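Local structure of YcaO (6CIB) at residues Arg107-Pro110 with Arg111-Glu115; Pro87-Glu90 with Ile91-Arg94; Leu304-Val307 with Ile308-Ser312; Leu313-Leu316 with Thr317-Val321. The protein binds ADP and magnesium and, as a YcaO-family enzyme, probably uses ATP to activate peptide backbone amides for thioamidation. All coordinates share one frame; numbering follows the deposited sequence.

Contact 1 of 4, residues Arg107-Pro110 with Arg111-Glu115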
loop_
_atom_site.group_PDB
_atom_site.type_symbol
_atom_site.label_atom_id
_atom_site.label_comp_id
_atom_site.label_asym_id
_atom_site.label_seq_id
_atom_site.Cartn_x
_atom_site.Cartn_y
_atom_site.Cartn_z
ATOM N N ARG A 107 -0.790 19.770 -18.813
ATOM C CA ARG A 107 -0.857 20.593 -20.027
ATOM C C ARG A 107 -0.043 21.873 -19.859
ATOM O O ARG A 107 0.554 22.373 -20.816
ATOM C CB ARG A 107 -2.312 20.911 -20.401
ATOM C CG ARG A 107 -3.140 19.716 -20.881
ATOM C CD ARG A 107 -2.778 19.240 -22.290
ATOM N NE ARG A 107 -3.045 20.252 -23.318
ATOM C CZ ARG A 107 -4.208 20.419 -23.949
ATOM N NH1 ARG A 107 -5.254 19.643 -23.678
ATOM N NH2 ARG A 107 -4.325 21.377 -24.860
ATOM N N THR A 108 -0.026 22.378 -18.627
ATOM C CA THR A 108 0.789 23.518 -18.223
ATOM C C THR A 108 1.696 23.132 -17.048
ATOM O O THR A 108 1.404 22.183 -16.312
ATOM C CB THR A 108 -0.090 24.755 -17.882
ATOM O OG1 THR A 108 0.742 25.848 -17.472
ATOM C CG2 THR A 108 -1.122 24.450 -16.773
ATOM N N GLU A 109 2.796 23.870 -16.896
ATOM C CA GLU A 109 3.737 23.715 -15.783
ATOM C C GLU A 109 3.051 23.927 -14.417
ATOM O O GLU A 109 2.456 24.984 -14.196
ATOM C CB GLU A 109 4.896 24.707 -15.968
ATOM C CG GLU A 109 5.900 24.777 -14.823
ATOM C CD GLU A 109 7.023 23.760 -14.930
ATOM O OE1 GLU A 109 6.837 22.688 -15.549
ATOM O OE2 GLU A 109 8.110 24.034 -14.377
ATOM N N PRO A 110 3.121 22.921 -13.509
ATOM C CA PRO A 110 2.584 23.084 -12.142
ATOM C C PRO A 110 3.292 24.181 -11.348
ATOM O O PRO A 110 4.468 24.463 -11.589
ATOM C CB PRO A 110 2.807 21.716 -11.485
ATOM C CG PRO A 110 3.688 20.945 -12.404
ATOM C CD PRO A 110 3.535 21.530 -13.773
ATOM N N ARG A 111 2.568 24.784 -10.409
ATOM C CA ARG A 111 3.032 25.980 -9.706
ATOM C C ARG A 111 3.615 25.690 -8.319
ATOM O O ARG A 111 4.500 26.421 -7.846
ATOM C CB ARG A 111 1.888 26.998 -9.603
ATOM C CG ARG A 111 2.346 28.436 -9.438
ATOM C CD ARG A 111 1.286 29.271 -8.742
ATOM N NE ARG A 111 1.871 30.477 -8.155
ATOM C CZ ARG A 111 1.421 31.101 -7.067
ATOM N NH1 ARG A 111 0.361 30.646 -6.395
ATOM N NH2 ARG A 111 2.054 32.183 -6.637
ATOM N N GLU A 112 3.108 24.635 -7.677
ATOM C CA GLU A 112 3.518 24.234 -6.327
ATOM C C GLU A 112 4.341 22.951 -6.369
ATOM O O GLU A 112 3.927 21.958 -6.967
ATOM C CB GLU A 112 2.298 24.022 -5.427
ATOM C CG GLU A 112 1.617 25.293 -4.938
ATOM C CD GLU A 112 0.750 25.961 -5.990
ATOM O OE1 GLU A 112 0.013 25.254 -6.715
ATOM O OE2 GLU A 112 0.807 27.204 -6.089
ATOM N N TRP A 113 5.496 22.986 -5.713
ATOM C CA TRP A 113 6.439 21.875 -5.705
ATOM C C TRP A 113 6.872 21.556 -4.290
ATOM O O TRP A 113 6.805 22.415 -3.407
ATOM C CB TRP A 113 7.688 22.213 -6.528
ATOM C CG TRP A 113 7.409 22.593 -7.945
ATOM C CD1 TRP A 113 7.081 23.835 -8.410
ATOM C CD2 TRP A 113 7.430 21.730 -9.086
ATOM N NE1 TRP A 113 6.895 23.799 -9.767
ATOM C CE2 TRP A 113 7.104 22.522 -10.213
ATOM C CE3 TRP A 113 7.690 20.362 -9.270
ATOM C CZ2 TRP A 113 7.033 21.993 -11.509
ATOM C CZ3 TRP A 113 7.621 19.838 -10.558
ATOM C CH2 TRP A 113 7.297 20.655 -11.662
ATOM N N VAL A 114 7.305 20.311 -4.091
ATOM C CA VAL A 114 8.010 19.884 -2.878
ATOM C C VAL A 114 9.314 19.182 -3.278
ATOM O O VAL A 114 9.334 18.358 -4.199
ATOM C CB VAL A 114 7.155 18.951 -1.978
ATOM C CG1 VAL A 114 7.791 18.802 -0.604
ATOM C CG2 VAL A 114 5.736 19.478 -1.812
ATOM N N GLU A 115 10.395 19.518 -2.579
ATOM C CA GLU A 115 11.706 18.930 -2.824
ATOM C C GLU A 115 11.782 17.485 -2.326
ATOM O O GLU A 115 11.581 17.214 -1.138
ATOM C CB GLU A 115 12.791 19.774 -2.156
ATOM C CG GLU A 115 14.201 19.540 -2.687
ATOM C CD GLU A 115 15.267 20.114 -1.770
ATOM O OE1 GLU A 115 15.057 21.216 -1.221
ATOM O OE2 GLU A 115 16.316 19.464 -1.589
#
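Pro110 tucks its ring against the indole of Trp113 where the loop 107-112 runs into strand 113-118, a strand of the antiparallel five-stranded sheet. The pyrrolidine meets the six-membered part of the indole: CG of Pro110 stands 3.6 Å from CZ2 of Trp113, while CB lies above one face near the rim of the ring system. A rigid proline suits this place, since its ring is an apolar slab already set by the backbone. Trp113 turns its indole back along the chain because CG sits beside the backbone N, anti to the carbonyl carbon (chi1 -57°). This brings NE1 of Trp113 to 3.1 Å from O of Pro110. Around the pair, Pro96, Thr102, Tyr126 and Pro128 also touch the large indole, which is buried and ties the loop to strand 124-128. The side chain of Arg111 leads away from Pro110. At its far end NH1 of Arg111 makes a salt bridge of 3.5 Å to OE2 of Glu112, an oxygen that also pairs with NE of Arg94; the carboxylate thus probably eases the meeting of two arginines. Glu109 bends at chi2 (87°), and its carboxylate, salt-bridged to Lys100, is inclined 59° to the indole, with OE2 of Glu109 3.7 Å from CZ2 of Trp113.

Contact 2 of 4, residues Pro87-Glu90 with Ile91-Arg94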
loop_
_atom_site.group_PDB
_atom_site.type_symbol
_atom_site.label_atom_id
_atom_site.label_comp_id
_atom_site.label_asym_id
_atom_site.label_seq_id
_atom_site.Cartn_x
_atom_site.Cartn_y
_atom_site.Cartn_z
ATOM N N PRO A 87 -1.807 19.012 3.016
ATOM C CA PRO A 87 -0.997 20.094 2.442
ATOM C C PRO A 87 -0.333 20.967 3.493
ATOM O O PRO A 87 -0.973 21.369 4.468
ATOM C CB PRO A 87 -2.011 20.901 1.637
ATOM C CG PRO A 87 -2.994 19.884 1.197
ATOM C CD PRO A 87 -3.113 18.901 2.333
ATOM N N ARG A 88 0.955 21.227 3.296
ATOM C CA ARG A 88 1.731 21.978 4.255
ATOM C C ARG A 88 2.530 23.029 3.503
ATOM O O ARG A 88 3.452 22.703 2.738
ATOM C CB ARG A 88 2.637 21.042 5.053
ATOM C CG ARG A 88 2.467 21.155 6.556
ATOM C CD ARG A 88 3.498 20.307 7.280
ATOM N NE ARG A 88 3.346 18.889 6.964
ATOM C CZ ARG A 88 4.331 17.997 6.963
ATOM N NH1 ARG A 88 5.574 18.352 7.258
ATOM N NH2 ARG A 88 4.069 16.734 6.660
ATOM N N GLU A 89 2.146 24.289 3.715
ATOM C CA GLU A 89 2.757 25.442 3.046
ATOM C C GLU A 89 4.233 25.604 3.424
ATOM O O GLU A 89 5.029 26.090 2.620
ATOM C CB GLU A 89 1.948 26.711 3.353
ATOM C CG GLU A 89 2.191 27.896 2.429
ATOM C CD GLU A 89 1.838 27.653 0.966
ATOM O OE1 GLU A 89 0.818 27.003 0.646
ATOM O OE2 GLU A 89 2.594 28.148 0.116
ATOM N N GLU A 90 4.572 25.161 4.636
ATOM C CA GLU A 90 5.943 25.072 5.156
ATOM C C GLU A 90 6.964 24.530 4.152
ATOM O O GLU A 90 8.068 25.072 4.035
ATOM C CB GLU A 90 5.972 24.167 6.396
ATOM C CG GLU A 90 5.313 24.735 7.643
ATOM C CD GLU A 90 6.249 25.624 8.446
ATOM O OE1 GLU A 90 6.787 25.148 9.472
ATOM O OE2 GLU A 90 6.455 26.796 8.050
ATOM N N ILE A 91 6.586 23.466 3.440
ATOM C CA ILE A 91 7.509 22.737 2.562
ATOM C C ILE A 91 7.196 22.903 1.075
ATOM O O ILE A 91 7.806 22.239 0.240
ATOM C CB ILE A 91 7.633 21.232 2.949
ATOM C CG1 ILE A 91 6.272 20.508 2.818
ATOM C CG2 ILE A 91 8.269 21.086 4.334
ATOM C CD1 ILE A 91 6.330 18.996 2.902
ATOM N N ILE A 92 6.247 23.782 0.747
ATOM C CA ILE A 92 5.927 24.078 -0.650
ATOM C C ILE A 92 6.893 25.136 -1.184
ATOM O O ILE A 92 7.187 26.121 -0.498
ATOM C CB ILE A 92 4.442 24.489 -0.846
ATOM C CG1 ILE A 92 3.515 23.287 -0.596
ATOM C CG2 ILE A 92 4.190 25.012 -2.257
ATOM C CD1 ILE A 92 2.070 23.637 -0.300
ATOM N N GLU A 93 7.399 24.907 -2.396
ATOM C CA GLU A 93 8.227 25.882 -3.107
ATOM C C GLU A 93 7.590 26.258 -4.431
ATOM O O GLU A 93 7.033 25.403 -5.131
ATOM C CB GLU A 93 9.640 25.350 -3.329
ATOM C CG GLU A 93 10.538 25.502 -2.114
ATOM C CD GLU A 93 11.901 24.864 -2.305
ATOM O OE1 GLU A 93 12.633 25.273 -3.236
ATOM O OE2 GLU A 93 12.245 23.956 -1.513
ATOM N N ARG A 94 7.667 27.541 -4.771
ATOM C CA ARG A 94 6.983 28.043 -5.960
ATOM C C ARG A 94 7.889 28.424 -7.122
ATOM O O ARG A 94 7.506 28.248 -8.284
ATOM C CB ARG A 94 6.010 29.162 -5.603
ATOM C CG ARG A 94 4.663 28.599 -5.209
ATOM C CD ARG A 94 3.696 29.655 -4.720
ATOM N NE ARG A 94 2.466 29.020 -4.245
ATOM C CZ ARG A 94 2.285 28.561 -3.010
ATOM N NH1 ARG A 94 3.250 28.677 -2.106
ATOM N NH2 ARG A 94 1.136 27.992 -2.671
#
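Glu89 and Arg94 form a salt bridge across a short 3-10 turn at the surface, in the loop that follows helix 68-85. Two successive bonds from residue i+3 back to residue i build the turn: a weak one from N of Ile91 to O of Arg88, and one of 3.2 Å from N of Ile92 to O of Glu89, whose donor stands well above the carbonyl plane. Glu89 starts away from the later residues, but the bend at chi2 (62°) swings its carboxylate round to the Arg94 guanidinium. The two flat groups are nearly coplanar, 19° apart, which lets the carboxylate meet the guanidinium edge in its plane. NH2 of Arg94 reaches OE1 of Glu89 in a straight but weak bond of 3.5 Å; the modelled 2.4 Å between NH1 of Arg94 and OE2 of Glu89 is doubtfully short. Ile92 crosses the Glu89 side chain obliquely and brings CG1 to 3.4 Å from O of Arg88, and CD1 of Ile91 lies loosely over one face of the Arg88 guanidinium. That guanidinium is held by the carbonyls of Ala84, at the end of helix 68-85, and Leu337, just past strand 332-336, while Ile91 packs on Val114 of strand 113-118.

Contact 3 of 4, residues Leu304-Val307 with Ile308-Ser312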
loop_
_atom_site.group_PDB
_atom_site.type_symbol
_atom_site.label_atom_id
_atom_site.label_comp_id
_atom_site.label_asym_id
_atom_site.label_seq_id
_atom_site.Cartn_x
_atom_site.Cartn_y
_atom_site.Cartn_z
ATOM N N LEU A 304 9.084 -20.508 -5.066
ATOM C CA LEU A 304 9.524 -19.122 -5.196
ATOM C C LEU A 304 10.841 -18.874 -4.457
ATOM O O LEU A 304 10.926 -19.083 -3.247
ATOM C CB LEU A 304 8.422 -18.145 -4.741
ATOM C CG LEU A 304 7.046 -18.228 -5.421
ATOM C CD1 LEU A 304 6.059 -17.277 -4.763
ATOM C CD2 LEU A 304 7.125 -17.964 -6.920
ATOM N N ASP A 305 11.862 -18.448 -5.203
ATOM C CA ASP A 305 13.184 -18.116 -4.649
ATOM C C ASP A 305 13.113 -16.901 -3.733
ATOM O O ASP A 305 12.415 -15.938 -4.039
ATOM C CB ASP A 305 14.186 -17.800 -5.773
ATOM C CG ASP A 305 14.435 -18.978 -6.704
ATOM O OD1 ASP A 305 14.747 -20.093 -6.212
ATOM O OD2 ASP A 305 14.334 -18.776 -7.938
ATOM N N ARG A 306 13.828 -16.958 -2.613
ATOM C CA ARG A 306 14.085 -15.764 -1.808
ATOM C C ARG A 306 15.330 -15.084 -2.355
ATOM O O ARG A 306 16.451 -15.496 -2.057
ATOM C CB ARG A 306 14.243 -16.099 -0.321
ATOM C CG ARG A 306 12.920 -16.253 0.415
ATOM C CD ARG A 306 12.960 -15.655 1.817
ATOM N NE ARG A 306 12.929 -14.189 1.802
ATOM C CZ ARG A 306 13.005 -13.411 2.884
ATOM N NH1 ARG A 306 13.120 -13.941 4.099
ATOM N NH2 ARG A 306 12.969 -12.088 2.753
ATOM N N VAL A 307 15.117 -14.062 -3.184
ATOM C CA VAL A 307 16.209 -13.336 -3.849
ATOM C C VAL A 307 16.812 -12.332 -2.866
ATOM O O VAL A 307 18.030 -12.270 -2.699
ATOM C CB VAL A 307 15.739 -12.626 -5.153
ATOM C CG1 VAL A 307 16.904 -11.955 -5.870
ATOM C CG2 VAL A 307 15.041 -13.598 -6.098
ATOM N N ILE A 308 15.938 -11.563 -2.219
ATOM C CA ILE A 308 16.314 -10.549 -1.238
ATOM C C ILE A 308 16.019 -11.099 0.163
ATOM O O ILE A 308 14.855 -11.202 0.582
ATOM C CB ILE A 308 15.584 -9.202 -1.510
ATOM C CG1 ILE A 308 15.920 -8.686 -2.917
ATOM C CG2 ILE A 308 15.947 -8.160 -0.459
ATOM C CD1 ILE A 308 14.888 -7.761 -3.533
ATOM N N THR A 309 17.079 -11.498 0.859
ATOM C CA THR A 309 16.967 -11.988 2.232
ATOM C C THR A 309 17.213 -10.819 3.163
ATOM O O THR A 309 17.990 -9.906 2.859
ATOM C CB THR A 309 17.941 -13.146 2.559
ATOM O OG1 THR A 309 19.287 -12.737 2.293
ATOM C CG2 THR A 309 17.610 -14.393 1.748
ATOM N N THR A 310 16.558 -10.864 4.309
ATOM C CA THR A 310 16.378 -9.669 5.109
ATOM C C THR A 310 17.275 -9.637 6.340
ATOM O O THR A 310 17.014 -10.313 7.344
ATOM C CB THR A 310 14.891 -9.475 5.452
ATOM O OG1 THR A 310 14.369 -10.684 6.017
ATOM C CG2 THR A 310 14.112 -9.146 4.182
ATOM N N GLY A 311 18.351 -8.862 6.228
ATOM C CA GLY A 311 19.272 -8.640 7.329
ATOM C C GLY A 311 18.955 -7.338 8.032
ATOM O O GLY A 311 18.176 -7.301 8.997
ATOM N N SER A 312 19.572 -6.266 7.545
ATOM C CA SER A 312 19.389 -4.954 8.142
ATOM C C SER A 312 18.417 -4.112 7.323
ATOM O O SER A 312 18.235 -4.336 6.120
ATOM C CB SER A 312 20.733 -4.236 8.323
ATOM O OG SER A 312 21.174 -3.648 7.114
HETATM O O HOH W 1 11.691 -11.564 6.091
#
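Arg306 and Thr310 approach each other across a backbone that is mostly extended but kinks at Val307 (phi/psi -80°/-49°), in the loop leading to the N-cap of helix 313-325. The cap itself is Ser312, a residue with a short hydroxyl suited to the task, whose OG makes a weak hydrogen bond to N of Lys315 in the first turn. Upstream, Arg306 folds over the chain that follows it: bends at chi2 and chi3 (74°) bring its guanidinium above the main chain, so that CA of Thr309 lies over one face, 4.0 Å from the plane and toward the rim. NH2 of Arg306 is 3.0 Å from O of Ile308. At the guanidinium edge, near its plane, CG2 of Thr310 lies 3.5 Å from the same NH2. A long, flexible arginine can follow the main chain in this way and still bring NH1 to a water; its side chain also touches Asp240. NE of Arg306, by contrast, is covered and finds no polar partner in the model. Ile308 turns the other way, its branched aliphatic chain buried against Pro239 and helix 313-325. Thr310 presents both a methyl and a hydroxyl, and the water joins the latter to the arginine, lying 2.8 Å from OG1 of Thr310 and, in a weak bond, 3.4 Å from NH1 of Arg306.

Contact 4 of 4, residues Leu313-Leu316 with Thr317-Val321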
loop_
_atom_site.group_PDB
_atom_site.type_symbol
_atom_site.label_atom_id
_atom_site.label_comp_id
_atom_site.label_asym_id
_atom_site.label_seq_id
_atom_site.Cartn_x
_atom_site.Cartn_y
_atom_site.Cartn_z
ATOM N N LEU A 313 17.809 -3.140 7.996
ATOM C CA LEU A 313 16.849 -2.231 7.398
ATOM C C LEU A 313 17.463 -1.380 6.281
ATOM O O LEU A 313 16.824 -1.165 5.245
ATOM C CB LEU A 313 16.262 -1.348 8.499
ATOM C CG LEU A 313 14.808 -0.894 8.457
ATOM C CD1 LEU A 313 13.813 -2.043 8.338
ATOM C CD2 LEU A 313 14.545 -0.080 9.718
ATOM N N GLU A 314 18.699 -0.918 6.497
ATOM C CA GLU A 314 19.437 -0.092 5.534
ATOM C C GLU A 314 19.727 -0.828 4.229
ATOM O O GLU A 314 19.540 -0.271 3.147
ATOM C CB GLU A 314 20.757 0.429 6.141
ATOM C CG GLU A 314 20.600 1.451 7.262
ATOM C CD GLU A 314 20.458 0.836 8.647
ATOM O OE1 GLU A 314 20.383 -0.404 8.784
ATOM O OE2 GLU A 314 20.422 1.607 9.628
ATOM N N LYS A 315 20.193 -2.069 4.356
ATOM C CA LYS A 315 20.509 -2.963 3.236
ATOM C C LYS A 315 19.239 -3.319 2.452
ATOM O O LYS A 315 19.234 -3.300 1.213
ATOM C CB LYS A 315 21.189 -4.237 3.782
ATOM C CG LYS A 315 21.433 -5.369 2.789
ATOM C CD LYS A 315 22.879 -5.413 2.330
ATOM C CE LYS A 315 23.367 -6.850 2.204
ATOM N NZ LYS A 315 24.848 -6.916 2.025
ATOM N N LEU A 316 18.171 -3.641 3.184
ATOM C CA LEU A 316 16.889 -3.989 2.568
ATOM C C LEU A 316 16.356 -2.840 1.724
ATOM O O LEU A 316 15.954 -3.055 0.576
ATOM C CB LEU A 316 15.860 -4.450 3.616
ATOM C CG LEU A 316 14.463 -4.851 3.133
ATOM C CD1 LEU A 316 14.514 -5.990 2.124
ATOM C CD2 LEU A 316 13.607 -5.237 4.320
ATOM N N THR A 317 16.399 -1.629 2.288
ATOM C CA THR A 317 16.017 -0.386 1.599
ATOM C C THR A 317 16.823 -0.200 0.305
ATOM O O THR A 317 16.248 0.005 -0.757
ATOM C CB THR A 317 16.202 0.852 2.513
ATOM O OG1 THR A 317 15.486 0.663 3.737
ATOM C CG2 THR A 317 15.703 2.132 1.832
ATOM N N GLU A 318 18.148 -0.267 0.423
ATOM C CA GLU A 318 19.061 -0.137 -0.710
ATOM C C GLU A 318 18.747 -1.163 -1.812
ATOM O O GLU A 318 18.584 -0.795 -2.970
ATOM C CB GLU A 318 20.507 -0.277 -0.215
ATOM C CG GLU A 318 21.588 0.059 -1.236
ATOM C CD GLU A 318 22.977 -0.362 -0.771
ATOM O OE1 GLU A 318 23.435 0.117 0.297
ATOM O OE2 GLU A 318 23.611 -1.180 -1.476
ATOM N N GLU A 319 18.632 -2.435 -1.433
ATOM C CA GLU A 319 18.347 -3.513 -2.386
ATOM C C GLU A 319 16.994 -3.373 -3.087
ATOM O O GLU A 319 16.906 -3.578 -4.299
ATOM C CB GLU A 319 18.499 -4.882 -1.725
ATOM C CG GLU A 319 19.958 -5.242 -1.439
ATOM C CD GLU A 319 20.155 -6.674 -0.982
ATOM O OE1 GLU A 319 19.299 -7.537 -1.276
ATOM O OE2 GLU A 319 21.184 -6.942 -0.330
ATOM N N LEU A 320 15.957 -2.993 -2.333
ATOM C CA LEU A 320 14.641 -2.727 -2.921
ATOM C C LEU A 320 14.671 -1.571 -3.906
ATOM O O LEU A 320 14.128 -1.692 -4.999
ATOM C CB LEU A 320 13.567 -2.520 -1.843
ATOM C CG LEU A 320 13.139 -3.786 -1.091
ATOM C CD1 LEU A 320 12.227 -3.430 0.073
ATOM C CD2 LEU A 320 12.477 -4.804 -2.008
ATOM N N VAL A 321 15.336 -0.475 -3.528
ATOM C CA VAL A 321 15.476 0.711 -4.399
ATOM C C VAL A 321 16.195 0.345 -5.714
ATOM O O VAL A 321 15.750 0.725 -6.810
ATOM C CB VAL A 321 16.186 1.878 -3.668
ATOM C CG1 VAL A 321 16.620 2.973 -4.640
ATOM C CG2 VAL A 321 15.283 2.474 -2.594
#
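Leu313 and Thr317 are linked twice in the first turns of helix 313-325, where backbone hydrogen bonds from residue i+4 to residue i set the frame. O of Leu313 accepts from N of Thr317 at 3.0 Å and from OG1 of Thr317 at 2.7 Å, the two donors arriving from opposite faces of the carbonyl plane. With chi1 at -55°, OG1 of Thr317 sits beside its own backbone N and so reaches back one turn; threonine suits this buried place because the helix itself satisfies its hydroxyl. The next bonds, such as N of Glu319 to O of Lys315 at 2.8 Å, continue the regular pattern. Among charged groups, Lys315 and Glu319 are near but not bridged, NZ of Lys315 being 4.4 Å from OE2 of Glu319. The Glu319 chain instead crosses the lysine obliquely, its OE2 touching the CG, CD and CE methylenes of Lys315, nearest to CE at 3.3 Å, while Glu314 is hydrogen-bonded to Thr2. Apolar contact comes from Leu316 and Leu320, which lie side by side and point the same way, their CD1 atoms 4.0 Å apart. Leucines buried on one side and lysine and glutamate toward solvent are the mark of an amphipathic helix; here Leu313 and Thr317 pack on helix 154-177, which carries the ADP-binding residues Glu156 and Gln160.

How the contacts relate
Along the chain the order is contacts 2, 1, 3 and 4, and in space they form two pairs. Contacts 1 and 2 have centres 12 Å apart: the loop after helix 68-85 runs beside strand 113-118, with a probable hydrogen bond from N of Glu93 to O of Trp113. Contacts 3 and 4, centres 11 Å apart, are a capping loop and the helix it leads into; Ile308 and Thr310 lie against Leu316. Centres of contacts in different pairs are 29 to 38 Å apart; the pairs do not touch. The first pair borders the five-stranded sheet; from bound ADP, the side chain of Leu313 (contact 4) is about 10 Å, that of Arg88 (contact 2) about 13 Å.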